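HNH nuclease domain-containing protein (Streptomyces coelicolor, PDB 5ZMO) binds phosphorothioated DNA through the sulfur-binding domain described here, part of a longer type IV restriction endonuclease that probably cuts with an HNH nuclease domain. Local coordinates at residues Lys7-His10 with Arg11-Gly14; Arg103-Leu106 with Glu107-Asn110; Asp122-Leu125 with Leu126-Gln129. One frame throughout, in Å; residues are numbered along the deposited sequence.

Contact 1 (Lys7-His10 with Arg11-Gly14); sequences KTFH and RRVG
Arg12 folds back over the first turn of helix 9-14 and takes hold of the carbonyl oxygen of Lys7, which lies one residue before the N-cap. Two nitrogens converge on that one atom: Arg12 NE lies 2.9 Å from Lys7 O in a fairly straight bond (163°), and Arg12 NH1 is 3.2 Å from the same Lys7 O in a more bent one. The oxygen sits almost in the guanidinium plane, while both donors come from the same face of the carbonyl. The chain of Arg12 bends at chi3 (-78°), which turns its guanidinium back toward the N-terminus and lays one face over Phe9 CA. NH2 goes to other partners, a salt bridge with Asp122 and a hydrogen bond to the carbonyl of Asp85.

At the helix start, Thr8 is the N-cap. With chi1 at 57°, its OG1 stands between backbone N and carbonyl carbon, where it accepts from Arg11 N at 3.0 Å. Threonine suits the place because a short hydroxyl reaches an amide that has no helical carbonyl before it. The next amides use the backbone: Arg12 N to Thr8 O at 2.8 Å, Val13 N to Phe9 O and Gly14 N to His10 O.

On the buried side, Val13 CG2 sits over one face of the Phe9 ring, 3.8 Å from its centroid, a CH-pi contact. Lys7 runs its aliphatic part past that of Arg11, and its NZ pairs with Asp15.

Each amide from Arg11 to Gly14 thus has an acceptor, and a guanidinium gripped on several sides is likely to turn little.

Contact 2 (Arg103-Leu106 with Glu107-Asn110); sequences RPTL and ESLN. With nucleotides of chain C; nucleotides of chain B.
Leu106 and Glu107 offer their backbone amides, at the start of helix 106-112, to a single phosphate of the bound DNA. Leu106 N donates to OP2 of DC2 of chain C at 3.0 Å, and Glu107 N to OP1 of the same nucleotide at 3.2 Å, so each of these two oxygens has its own N-H. Thr105 lies beside the phosphate, its CB 3.7 Å from OP1 of DC2 of chain C.

The cap behind the two amides is likely to hold them in place. Thr105 is the N-cap: chi1 of 57° swings OG1 over the helix start, where it accepts from Ser108 N at 2.9 Å. Threonine suits the position because its short side chain carries a hydroxyl within reach of that amide. A water joins Thr105 OG1 to Glu107 OE1, to which it donates. Backbone bonds then take over, Leu109 N to Thr105 O and Asn110 N to Leu106 O.

Farther out, Pro104 rests its CG against Leu109 CG at 4.1 Å, and Trp79 of helix 70-83 also touches the proline. Asn110 turns OD1 to the indole nitrogen of Trp50. Arg103, on the strand, reaches the bases instead: NH1 lies 3.2 Å from N7 of DG3 of chain C, with N7 in the plane of the guanidinium, and NH2 bonds the O6 of a modified base, while N4 of DC5 of chain B lies over one guanidinium face.

Two familiar DNA-binding motifs thus stand side by side in the sulfur-binding domain: main-chain amides at a helix N-terminus holding a phosphate, and an arginine facing purine N7 and O6 at the major-groove edge.

Contact 3 (Asp122-Leu125 with Leu126-Gln129); sequences DYNL and LRSQ
Tyr123 and Arg127 form a local contact one turn apart on helix 120-128, near the end that leads into helix 130-144, and the arginine lies across the ring of the tyrosine. Arg127 CG stands over one face of the Tyr123 ring, 4.2 Å from the centroid and toward its rim, a CH-pi contact. Farther along, Arg127 NE and CD each come 3.2 Å from Tyr123 CE2, and the guanidinium lays a face over that same carbon with the two planes 34° apart. Bends at chi2 (147°) and chi3 (95°) bring the side chain back across the tyrosine. Tyr123 directs its ring toward helix 28-41, touching Ala40, and its hydroxyl bonds the carbonyl of Ala44. With an alanine here in place of Arg127, the ring face beneath it is likely to lose its aliphatic and guanidinium cover.

Leu126 is buried, its branched side chain packed against Ile37 and Ala40 of helix 28-41 and Phe9 of helix 9-14. Asp122 is buried too, and besides Arg12 its carboxylate has a second salt-bridge partner in Arg119.

Toward the helix end the carbonyl of Asn124 receives two donors from one residue, Ser128 N and Ser128 OG, both at 3.0 Å and from opposite faces of its plane. Serine suits this turn because its short hydroxyl can bend back to a carbonyl four residues earlier. Gln129 N closes the run on Leu125 O at 2.7 Å, while Leu125 CD1 packs against Gln129 CB.

The chemistry is therefore divided: inward lie apolar groups and the carboxylate of Asp122, whose charge its two outside arginines probably balance, while a cationic chain on an aromatic ring borders a phosphate ion, probably from the crystallisation liquor, with which Arg127 makes a long, weak ion pair.

In the fold
Along the chain the three contacts come in series: 7-10 with 11-14 on helix 9-14, then 103-106 with 107-110 where strand 103-104 meets helix 106-112, then 122-125 with 126-129 on helix 120-128. Contacts 1 and 3 are neighbours, their centres 13 Å apart, and touch directly through the salt bridge from Arg12 NH2 to Asp122 OD2 and the packing of Phe9 on Leu126. Contact 2 stands apart, its nearest atoms about 19 Å from those of either other contact, across the chain's centre. The DNA-binding surface at contact 2 is thus separate from the helical packing that joins the N-terminal helix to helix 120-128.

Contact 1 (Lys7-His10 with Arg11-Gly14)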
ATOM      1  N   LYS A   7       3.506  -4.772 -18.111  1.00 45.44           N
ATOM      2  CA  LYS A   7       2.480  -3.783 -17.808  1.00 38.56           C
ATOM      3  C   LYS A   7       3.094  -2.616 -17.050  1.00 31.41           C
ATOM      4  O   LYS A   7       3.940  -2.778 -16.171  1.00 30.55           O
ATOM      5  CB  LYS A   7       1.363  -4.394 -16.999  1.00 39.35           C
ATOM      6  CG  LYS A   7       0.421  -5.302 -17.774  1.00 46.72           C
ATOM      7  CD  LYS A   7      -0.819  -5.552 -16.917  1.00 47.61           C
ATOM      8  CE  LYS A   7      -1.807  -6.537 -17.493  1.00 52.98           C
ATOM      9  NZ  LYS A   7      -3.191  -6.001 -17.336  1.00 55.70           N
ATOM     10  N   THR A   8       2.661  -1.434 -17.410  1.00 29.72           N
ATOM     11  CA  THR A   8       3.103  -0.196 -16.722  1.00 29.73           C
ATOM     12  C   THR A   8       2.661  -0.199 -15.267  1.00 27.97           C
ATOM     13  O   THR A   8       1.660  -0.852 -14.898  1.00 25.46           O
ATOM     14  CB  THR A   8       2.558   1.101 -17.333  1.00 28.79           C
ATOM     15  OG1 THR A   8       1.118   1.091 -17.373  1.00 27.69           O
ATOM     16  CG2 THR A   8       3.121   1.358 -18.738  1.00 29.48           C
ATOM     17  N   PHE A   9       3.363   0.605 -14.458  1.00 28.26           N
ATOM     18  CA  PHE A   9       2.922   0.784 -13.055  1.00 27.34           C
ATOM     19  C   PHE A   9       1.494   1.344 -13.001  1.00 26.81           C
ATOM     20  O   PHE A   9       0.619   0.836 -12.277  1.00 24.38           O
ATOM     21  CB  PHE A   9       3.874   1.730 -12.347  1.00 26.23           C
ATOM     22  CG  PHE A   9       3.492   2.008 -10.892  1.00 26.83           C
ATOM     23  CD1 PHE A   9       3.623   1.005  -9.920  1.00 29.31           C
ATOM     24  CD2 PHE A   9       3.020   3.253 -10.501  1.00 25.97           C
ATOM     25  CE1 PHE A   9       3.353   1.274  -8.588  1.00 30.65           C
ATOM     26  CE2 PHE A   9       2.738   3.519  -9.181  1.00 27.07           C
ATOM     27  CZ  PHE A   9       2.880   2.531  -8.220  1.00 26.96           C
ATOM     28  N   HIS A  10       1.227   2.414 -13.779  1.00 24.75           N
ATOM     29  CA  HIS A  10      -0.151   2.973 -13.924  1.00 26.24           C
ATOM     30  C   HIS A  10      -1.210   1.903 -14.213  1.00 24.90           C
ATOM     31  O   HIS A  10      -2.276   1.892 -13.565  1.00 28.08           O
ATOM     32  CB  HIS A  10      -0.205   4.008 -15.038  1.00 28.21           C
ATOM     33  CG  HIS A  10      -1.527   4.715 -15.129  1.00 30.22           C
ATOM     34  ND1 HIS A  10      -1.826   5.853 -14.393  1.00 35.82           N
ATOM     35  CD2 HIS A  10      -2.638   4.409 -15.820  1.00 29.46           C
ATOM     36  CE1 HIS A  10      -3.050   6.246 -14.693  1.00 34.48           C
ATOM     37  NE2 HIS A  10      -3.570   5.377 -15.548  1.00 33.55           N
ATOM     38  N   ARG A  11      -0.913   1.014 -15.152  1.00 25.02           N
ATOM     39  CA  ARG A  11      -1.867  -0.068 -15.510  1.00 29.02           C
ATOM     40  C   ARG A  11      -2.006  -1.081 -14.381  1.00 29.66           C
ATOM     41  O   ARG A  11      -3.130  -1.537 -14.060  1.00 30.43           O
ATOM     42  CB  ARG A  11      -1.449  -0.829 -16.776  1.00 33.57           C
ATOM     43  CG  ARG A  11      -2.490  -1.862 -17.227  1.00 38.91           C
ATOM     44  CD  ARG A  11      -2.288  -2.259 -18.686  1.00 49.04           C
ATOM     45  NE  ARG A  11      -2.752  -1.187 -19.573  1.00 52.04           N
ATOM     46  CZ  ARG A  11      -4.025  -0.991 -19.920  1.00 58.88           C
ATOM     47  NH1 ARG A  11      -5.001  -1.814 -19.505  1.00 63.78           N
ATOM     48  NH2 ARG A  11      -4.333   0.034 -20.705  1.00 60.65           N
ATOM     49  N   ARG A  12      -0.888  -1.461 -13.792  1.00 25.38           N
ATOM     50  CA  ARG A  12      -0.961  -2.413 -12.641  1.00 25.63           C
ATOM     51  C   ARG A  12      -1.793  -1.863 -11.487  1.00 23.43           C
ATOM     52  O   ARG A  12      -2.594  -2.569 -10.902  1.00 24.20           O
ATOM     53  CB  ARG A  12       0.419  -2.913 -12.257  1.00 23.47           C
ATOM     54  CG  ARG A  12       0.952  -3.974 -13.249  1.00 28.17           C
ATOM     55  CD  ARG A  12       2.325  -4.520 -12.995  1.00 27.06           C
ATOM     56  NE  ARG A  12       3.371  -3.554 -13.448  1.00 27.74           N
ATOM     57  CZ  ARG A  12       4.135  -2.808 -12.674  1.00 29.03           C
ATOM     58  NH1 ARG A  12       5.075  -1.994 -13.231  1.00 28.24           N
ATOM     59  NH2 ARG A  12       4.087  -2.888 -11.348  1.00 29.71           N
ATOM     60  N   VAL A  13      -1.586  -0.606 -11.143  1.00 23.41           N
ATOM     61  CA  VAL A  13      -2.365   0.064 -10.114  1.00 22.60           C
ATOM     62  C   VAL A  13      -3.838   0.117 -10.515  1.00 26.04           C
ATOM     63  O   VAL A  13      -4.703  -0.177  -9.710  1.00 24.76           O
ATOM     64  CB  VAL A  13      -1.856   1.500  -9.857  1.00 24.93           C
ATOM     65  CG1 VAL A  13      -2.879   2.284  -9.021  1.00 27.21           C
ATOM     66  CG2 VAL A  13      -0.488   1.447  -9.207  1.00 23.68           C
ATOM     67  N   GLY A  14      -4.142   0.418 -11.782  1.00 25.79           N
ATOM     68  CA  GLY A  14      -5.546   0.475 -12.238  1.00 27.17           C
ATOM     69  C   GLY A  14      -6.238  -0.906 -12.307  1.00 28.51           C
ATOM     70  O   GLY A  14      -7.472  -0.974 -12.257  1.00 33.42           O
TER

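Contact 2 (Arg103-Leu106 with Glu107-Asn110)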
ATOM      1  N   ARG A 103      -2.371 -16.423   3.201  1.00 24.82           N
ATOM      2  CA  ARG A 103      -1.628 -15.327   3.901  1.00 26.24           C
ATOM      3  C   ARG A 103      -0.697 -15.855   4.978  1.00 24.28           C
ATOM      4  O   ARG A 103      -0.927 -16.928   5.540  1.00 23.69           O
ATOM      5  CB  ARG A 103      -2.647 -14.340   4.537  1.00 25.49           C
ATOM      6  CG  ARG A 103      -3.391 -14.938   5.761  1.00 26.13           C
ATOM      7  CD  ARG A 103      -4.613 -14.189   6.276  1.00 29.91           C
ATOM      8  NE  ARG A 103      -5.776 -14.568   5.545  1.00 36.06           N
ATOM      9  CZ  ARG A 103      -6.769 -15.324   5.958  1.00 32.05           C
ATOM     10  NH1 ARG A 103      -6.891 -15.817   7.198  1.00 32.43           N
ATOM     11  NH2 ARG A 103      -7.703 -15.535   5.100  1.00 33.89           N
ATOM     12  N   PRO A 104       0.338 -15.099   5.318  1.00 22.67           N
ATOM     13  CA  PRO A 104       1.108 -15.354   6.469  1.00 24.07           C
ATOM     14  C   PRO A 104       0.342 -15.044   7.758  1.00 24.13           C
ATOM     15  O   PRO A 104      -0.546 -14.167   7.816  1.00 23.01           O
ATOM     16  CB  PRO A 104       2.283 -14.369   6.338  1.00 24.89           C
ATOM     17  CG  PRO A 104       1.736 -13.231   5.529  1.00 24.16           C
ATOM     18  CD  PRO A 104       0.742 -13.843   4.622  1.00 24.37           C
ATOM     19  N   THR A 105       0.680 -15.789   8.793  1.00 26.14           N
ATOM     20  CA  THR A 105       0.093 -15.500  10.119  1.00 25.54           C
ATOM     21  C   THR A 105       0.656 -14.171  10.581  1.00 26.58           C
ATOM     22  O   THR A 105       1.818 -13.838  10.303  1.00 23.57           O
ATOM     23  CB  THR A 105       0.456 -16.532  11.194  1.00 28.16           C
ATOM     24  OG1 THR A 105       1.887 -16.603  11.296  1.00 26.33           O
ATOM     25  CG2 THR A 105      -0.080 -17.942  10.845  1.00 25.07           C
ATOM     26  N   LEU A 106      -0.171 -13.436  11.337  1.00 27.18           N
ATOM     27  CA  LEU A 106       0.323 -12.238  12.004  1.00 27.51           C
ATOM     28  C   LEU A 106       1.495 -12.585  12.927  1.00 30.16           C
ATOM     29  O   LEU A 106       2.449 -11.805  13.055  1.00 24.81           O
ATOM     30  CB  LEU A 106      -0.778 -11.534  12.795  1.00 27.09           C
ATOM     31  CG  LEU A 106      -0.393 -10.223  13.474  1.00 26.05           C
ATOM     32  CD1 LEU A 106       0.088  -9.263  12.414  1.00 28.66           C
ATOM     33  CD2 LEU A 106      -1.592  -9.534  14.090  1.00 27.52           C
ATOM     34  N   GLU A 107       1.439 -13.760  13.569  1.00 30.84           N
ATOM     35  CA  GLU A 107       2.541 -14.143  14.472  1.00 33.32           C
ATOM     36  C   GLU A 107       3.909 -14.257  13.739  1.00 28.96           C
ATOM     37  O   GLU A 107       4.959 -13.793  14.254  1.00 29.89           O
ATOM     38  CB  GLU A 107       2.216 -15.447  15.166  1.00 39.31           C
ATOM     39  CG  GLU A 107       3.385 -16.081  15.927  1.00 43.55           C
ATOM     40  CD  GLU A 107       3.109 -17.531  16.239  1.00 51.18           C
ATOM     41  OE1 GLU A 107       3.631 -18.417  15.514  1.00 59.62           O
ATOM     42  OE2 GLU A 107       2.332 -17.777  17.185  1.00 57.08           O
ATOM     43  N   SER A 108       3.884 -14.849  12.537  0.50 25.23           N
ATOM     44  CA  SER A 108       5.105 -15.026  11.722  0.50 24.40           C
ATOM     45  C   SER A 108       5.548 -13.724  11.092  0.50 23.84           C
ATOM     46  O   SER A 108       6.748 -13.518  10.945  0.50 22.21           O
ATOM     47  CB  SER A 108       4.998 -16.145  10.672  0.50 23.08           C
ATOM     48  OG  SER A 108       4.195 -15.865   9.491  0.50 20.75           O
ATOM     49  N   LEU A 109       4.608 -12.840  10.736  1.00 23.37           N
ATOM     50  CA  LEU A 109       4.998 -11.449  10.298  1.00 24.42           C
ATOM     51  C   LEU A 109       5.708 -10.726  11.405  1.00 24.59           C
ATOM     52  O   LEU A 109       6.735 -10.027  11.181  1.00 24.24           O
ATOM     53  CB  LEU A 109       3.774 -10.597   9.842  1.00 23.24           C
ATOM     54  CG  LEU A 109       3.138 -10.753   8.503  1.00 25.05           C
ATOM     55  CD1 LEU A 109       1.894  -9.891   8.421  1.00 25.59           C
ATOM     56  CD2 LEU A 109       4.116 -10.386   7.392  1.00 24.78           C
ATOM     57  N   ASN A 110       5.169 -10.831  12.628  1.00 23.96           N
ATOM     58  CA  ASN A 110       5.783 -10.116  13.744  1.00 26.62           C
ATOM     59  C   ASN A 110       7.158 -10.706  14.056  1.00 26.45           C
ATOM     60  O   ASN A 110       8.116  -9.972  14.304  1.00 27.69           O
ATOM     61  CB  ASN A 110       4.849 -10.109  14.992  1.00 29.84           C
ATOM     62  CG  ASN A 110       3.706  -9.048  14.904  1.00 36.18           C
ATOM     63  OD1 ASN A 110       3.728  -8.058  14.141  1.00 32.05           O
ATOM     64  ND2 ASN A 110       2.707  -9.250  15.719  1.00 33.56           N
TER
ATOM     65  P    DC C   2      -2.660 -15.354  13.177  1.00 38.60           P
ATOM     66  OP1  DC C   2      -1.453 -15.015  14.004  1.00 35.59           O
ATOM     67  OP2  DC C   2      -2.761 -14.752  11.861  1.00 34.37           O
ATOM     68  O5'  DC C   2      -3.041 -16.921  13.113  1.00 36.73           O
ATOM     69  C5'  DC C   2      -2.995 -17.791  14.296  1.00 44.17           C
ATOM     70  C4'  DC C   2      -3.814 -19.071  14.204  1.00 42.14           C
ATOM     71  O4'  DC C   2      -5.191 -18.914  14.649  1.00 41.10           O
ATOM     72  C3'  DC C   2      -3.914 -19.798  12.868  1.00 42.21           C
ATOM     73  O3'  DC C   2      -4.030 -21.211  13.072  1.00 41.30           O
ATOM     74  C2'  DC C   2      -5.279 -19.388  12.342  1.00 44.26           C
ATOM     75  C1'  DC C   2      -6.122 -19.239  13.598  1.00 41.95           C
ATOM     76  N1   DC C   2      -7.091 -18.125  13.530  1.00 46.41           N
ATOM     77  C2   DC C   2      -8.476 -18.342  13.671  1.00 42.92           C
ATOM     78  O2   DC C   2      -8.912 -19.512  13.736  1.00 35.93           O
ATOM     79  N3   DC C   2      -9.306 -17.268  13.697  1.00 42.73           N
ATOM     80  C4   DC C   2      -8.798 -16.027  13.644  1.00 46.81           C
ATOM     81  N4   DC C   2      -9.638 -14.995  13.666  1.00 38.53           N
ATOM     82  C5   DC C   2      -7.402 -15.789  13.501  1.00 48.30           C
ATOM     83  C6   DC C   2      -6.595 -16.852  13.464  1.00 48.56           C
ATOM     84  P    DG C   3      -3.887 -22.224  11.894  1.00 39.11           P
ATOM     85  OP1  DG C   3      -3.654 -23.564  12.481  1.00 46.14           O
ATOM     86  OP2  DG C   3      -2.937 -21.658  10.892  1.00 41.94           O
ATOM     87  O5'  DG C   3      -5.301 -22.306  11.150  1.00 41.12           O
ATOM     88  C5'  DG C   3      -6.430 -23.012  11.738  1.00 41.18           C
ATOM     89  C4'  DG C   3      -7.701 -22.736  10.972  1.00 38.92           C
ATOM     90  O4'  DG C   3      -8.093 -21.359  11.196  1.00 36.69           O
ATOM     91  C3'  DG C   3      -7.595 -22.914   9.451  1.00 36.15           C
ATOM     92  O3'  DG C   3      -8.807 -23.478   8.970  1.00 32.90           O
ATOM     93  C2'  DG C   3      -7.454 -21.491   8.953  1.00 33.73           C
ATOM     94  C1'  DG C   3      -8.363 -20.772   9.924  1.00 33.91           C
ATOM     95  N9   DG C   3      -8.161 -19.328  10.025  1.00 30.47           N
ATOM     96  C8   DG C   3      -6.997 -18.610   9.896  1.00 31.18           C
ATOM     97  N7   DG C   3      -7.169 -17.322  10.027  1.00 35.08           N
ATOM     98  C5   DG C   3      -8.531 -17.184  10.247  1.00 30.90           C
ATOM     99  C6   DG C   3      -9.311 -16.025  10.459  1.00 31.86           C
ATOM    100  O6   DG C   3      -8.951 -14.845  10.476  1.00 26.77           O
ATOM    101  N1   DG C   3     -10.654 -16.339  10.623  1.00 27.33           N
ATOM    102  C2   DG C   3     -11.167 -17.615  10.665  1.00 29.60           C
ATOM    103  N2   DG C   3     -12.486 -17.719  10.811  1.00 28.56           N
ATOM    104  N3   DG C   3     -10.452 -18.705  10.461  1.00 29.68           N
ATOM    105  C4   DG C   3      -9.152 -18.417  10.260  1.00 30.98           C
TER
ATOM    106  P    DC B   5     -13.018  -6.720   5.823  1.00 31.00           P
ATOM    107  OP1  DC B   5     -13.973  -5.634   5.529  1.00 31.29           O
ATOM    108  OP2  DC B   5     -12.068  -6.720   6.936  1.00 28.92           O
ATOM    109  O5'  DC B   5     -13.831  -8.085   5.970  1.00 27.14           O
ATOM    110  C5'  DC B   5     -14.856  -8.391   5.033  1.00 27.45           C
ATOM    111  C4'  DC B   5     -15.699  -9.518   5.580  1.00 23.29           C
ATOM    112  O4'  DC B   5     -14.990 -10.773   5.575  1.00 24.62           O
ATOM    113  C3'  DC B   5     -16.203  -9.329   7.009  1.00 28.48           C
ATOM    114  O3'  DC B   5     -17.542  -9.882   7.018  1.00 29.90           O
ATOM    115  C2'  DC B   5     -15.253 -10.198   7.830  1.00 26.29           C
ATOM    116  C1'  DC B   5     -14.916 -11.350   6.889  1.00 24.79           C
ATOM    117  N1   DC B   5     -13.583 -11.985   7.032  1.00 22.39           N
ATOM    118  C2   DC B   5     -13.455 -13.368   7.090  1.00 22.25           C
ATOM    119  O2   DC B   5     -14.482 -14.074   7.167  1.00 26.06           O
ATOM    120  N3   DC B   5     -12.218 -13.917   7.156  1.00 22.72           N
ATOM    121  C4   DC B   5     -11.140 -13.129   7.171  1.00 21.85           C
ATOM    122  N4   DC B   5      -9.943 -13.713   7.215  1.00 24.00           N
ATOM    123  C5   DC B   5     -11.244 -11.717   7.073  1.00 21.28           C
ATOM    124  C6   DC B   5     -12.468 -11.190   7.028  1.00 23.08           C
TER
HETATM  125  O   HOH W   1       2.652 -18.735  12.984  1.00 31.74           O

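Contact 3 (Asp122-Leu125 with Leu126-Gln129)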
ATOM      1  N   ASP A 122       9.461   0.231 -10.319  1.00 25.42           N
ATOM      2  CA  ASP A 122       8.396   1.178  -9.933  1.00 23.34           C
ATOM      3  C   ASP A 122       8.885   2.278  -9.008  1.00 22.96           C
ATOM      4  O   ASP A 122       8.543   3.448  -9.220  1.00 22.69           O
ATOM      5  CB  ASP A 122       7.201   0.429  -9.342  1.00 25.54           C
ATOM      6  CG  ASP A 122       6.630  -0.574 -10.274  1.00 31.43           C
ATOM      7  OD1 ASP A 122       6.661  -0.329 -11.522  1.00 32.61           O
ATOM      8  OD2 ASP A 122       5.997  -1.583  -9.777  1.00 29.88           O
ATOM      9  N   TYR A 123       9.599   1.917  -7.941  1.00 20.91           N
ATOM     10  CA  TYR A 123      10.142   2.884  -7.021  1.00 24.59           C
ATOM     11  C   TYR A 123      11.043   3.882  -7.786  1.00 23.72           C
ATOM     12  O   TYR A 123      10.962   5.126  -7.559  1.00 25.40           O
ATOM     13  CB  TYR A 123      10.960   2.172  -5.941  1.00 26.40           C
ATOM     14  CG  TYR A 123      11.647   3.045  -4.946  1.00 26.17           C
ATOM     15  CD1 TYR A 123      11.015   3.440  -3.806  1.00 26.11           C
ATOM     16  CD2 TYR A 123      12.970   3.430  -5.112  1.00 29.42           C
ATOM     17  CE1 TYR A 123      11.642   4.217  -2.814  1.00 25.19           C
ATOM     18  CE2 TYR A 123      13.592   4.269  -4.192  1.00 31.33           C
ATOM     19  CZ  TYR A 123      12.941   4.658  -3.027  1.00 32.26           C
ATOM     20  OH  TYR A 123      13.517   5.489  -2.038  1.00 34.51           O
ATOM     21  N   ASN A 124      11.940   3.336  -8.606  1.00 23.82           N
ATOM     22  CA  ASN A 124      12.829   4.247  -9.416  1.00 25.59           C
ATOM     23  C   ASN A 124      12.021   5.159 -10.333  1.00 25.43           C
ATOM     24  O   ASN A 124      12.409   6.328 -10.493  1.00 25.91           O
ATOM     25  CB  ASN A 124      13.922   3.546 -10.185  1.00 25.50           C
ATOM     26  CG  ASN A 124      14.915   2.816  -9.287  1.00 26.48           C
ATOM     27  OD1 ASN A 124      15.510   1.811  -9.706  1.00 32.43           O
ATOM     28  ND2 ASN A 124      15.055   3.262  -8.072  1.00 26.46           N
ATOM     29  N   LEU A 125      10.941   4.665 -10.966  1.00 27.20           N
ATOM     30  CA  LEU A 125      10.073   5.529 -11.788  1.00 26.73           C
ATOM     31  C   LEU A 125       9.457   6.684 -10.968  1.00 27.60           C
ATOM     32  O   LEU A 125       9.480   7.843 -11.385  1.00 25.06           O
ATOM     33  CB  LEU A 125       8.951   4.716 -12.470  1.00 26.64           C
ATOM     34  CG  LEU A 125       7.820   5.482 -13.123  1.00 27.33           C
ATOM     35  CD1 LEU A 125       8.349   6.252 -14.310  1.00 29.67           C
ATOM     36  CD2 LEU A 125       6.720   4.555 -13.550  1.00 31.17           C
ATOM     37  N   LEU A 126       8.857   6.352  -9.795  1.00 22.93           N
ATOM     38  CA  LEU A 126       8.296   7.346  -8.917  1.00 24.20           C
ATOM     39  C   LEU A 126       9.278   8.451  -8.525  1.00 26.24           C
ATOM     40  O   LEU A 126       8.894   9.604  -8.420  1.00 25.41           O
ATOM     41  CB  LEU A 126       7.704   6.692  -7.630  1.00 27.12           C
ATOM     42  CG  LEU A 126       6.316   6.077  -7.769  1.00 32.41           C
ATOM     43  CD1 LEU A 126       5.857   5.645  -9.125  1.00 34.00           C
ATOM     44  CD2 LEU A 126       6.058   4.991  -6.730  1.00 32.63           C
ATOM     45  N   ARG A 127      10.511   8.085  -8.227  1.00 26.33           N
ATOM     46  CA  ARG A 127      11.473   9.104  -7.785  1.00 29.94           C
ATOM     47  C   ARG A 127      11.933   9.959  -8.965  1.00 30.53           C
ATOM     48  O   ARG A 127      12.154  11.191  -8.823  1.00 32.50           O
ATOM     49  CB  ARG A 127      12.740   8.449  -7.266  1.00 34.74           C
ATOM     50  CG  ARG A 127      12.585   7.342  -6.278  1.00 39.94           C
ATOM     51  CD  ARG A 127      13.774   6.417  -6.594  1.00 47.06           C
ATOM     52  NE  ARG A 127      14.843   6.755  -5.708  1.00 47.77           N
ATOM     53  CZ  ARG A 127      16.093   6.354  -5.777  1.00 37.94           C
ATOM     54  NH1 ARG A 127      16.844   6.753  -4.772  1.00 32.84           N
ATOM     55  NH2 ARG A 127      16.566   5.525  -6.718  1.00 38.18           N
ATOM     56  N   SER A 128      12.164   9.292 -10.088  1.00 27.84           N
ATOM     57  CA  SER A 128      12.624   9.946 -11.325  1.00 30.30           C
ATOM     58  C   SER A 128      11.587  10.743 -12.105  1.00 32.42           C
ATOM     59  O   SER A 128      11.953  11.744 -12.774  1.00 30.97           O
ATOM     60  CB  SER A 128      13.316   8.949 -12.221  1.00 29.25           C
ATOM     61  OG  SER A 128      12.427   8.110 -12.930  1.00 34.47           O
ATOM     62  N   GLN A 129      10.314  10.329 -12.065  1.00 27.33           N
ATOM     63  CA  GLN A 129       9.248  10.990 -12.819  1.00 26.74           C
ATOM     64  C   GLN A 129       8.141  11.292 -11.869  1.00 30.76           C
ATOM     65  O   GLN A 129       7.205  10.450 -11.672  1.00 30.72           O
ATOM     66  CB  GLN A 129       8.769  10.114 -13.974  1.00 27.30           C
ATOM     67  CG  GLN A 129       9.808   9.808 -15.031  1.00 32.43           C
ATOM     68  CD  GLN A 129      10.063  11.010 -15.933  1.00 38.01           C
ATOM     69  OE1 GLN A 129      11.073  11.748 -15.804  1.00 41.87           O
ATOM     70  NE2 GLN A 129       9.191  11.176 -16.877  1.00 35.02           N
TER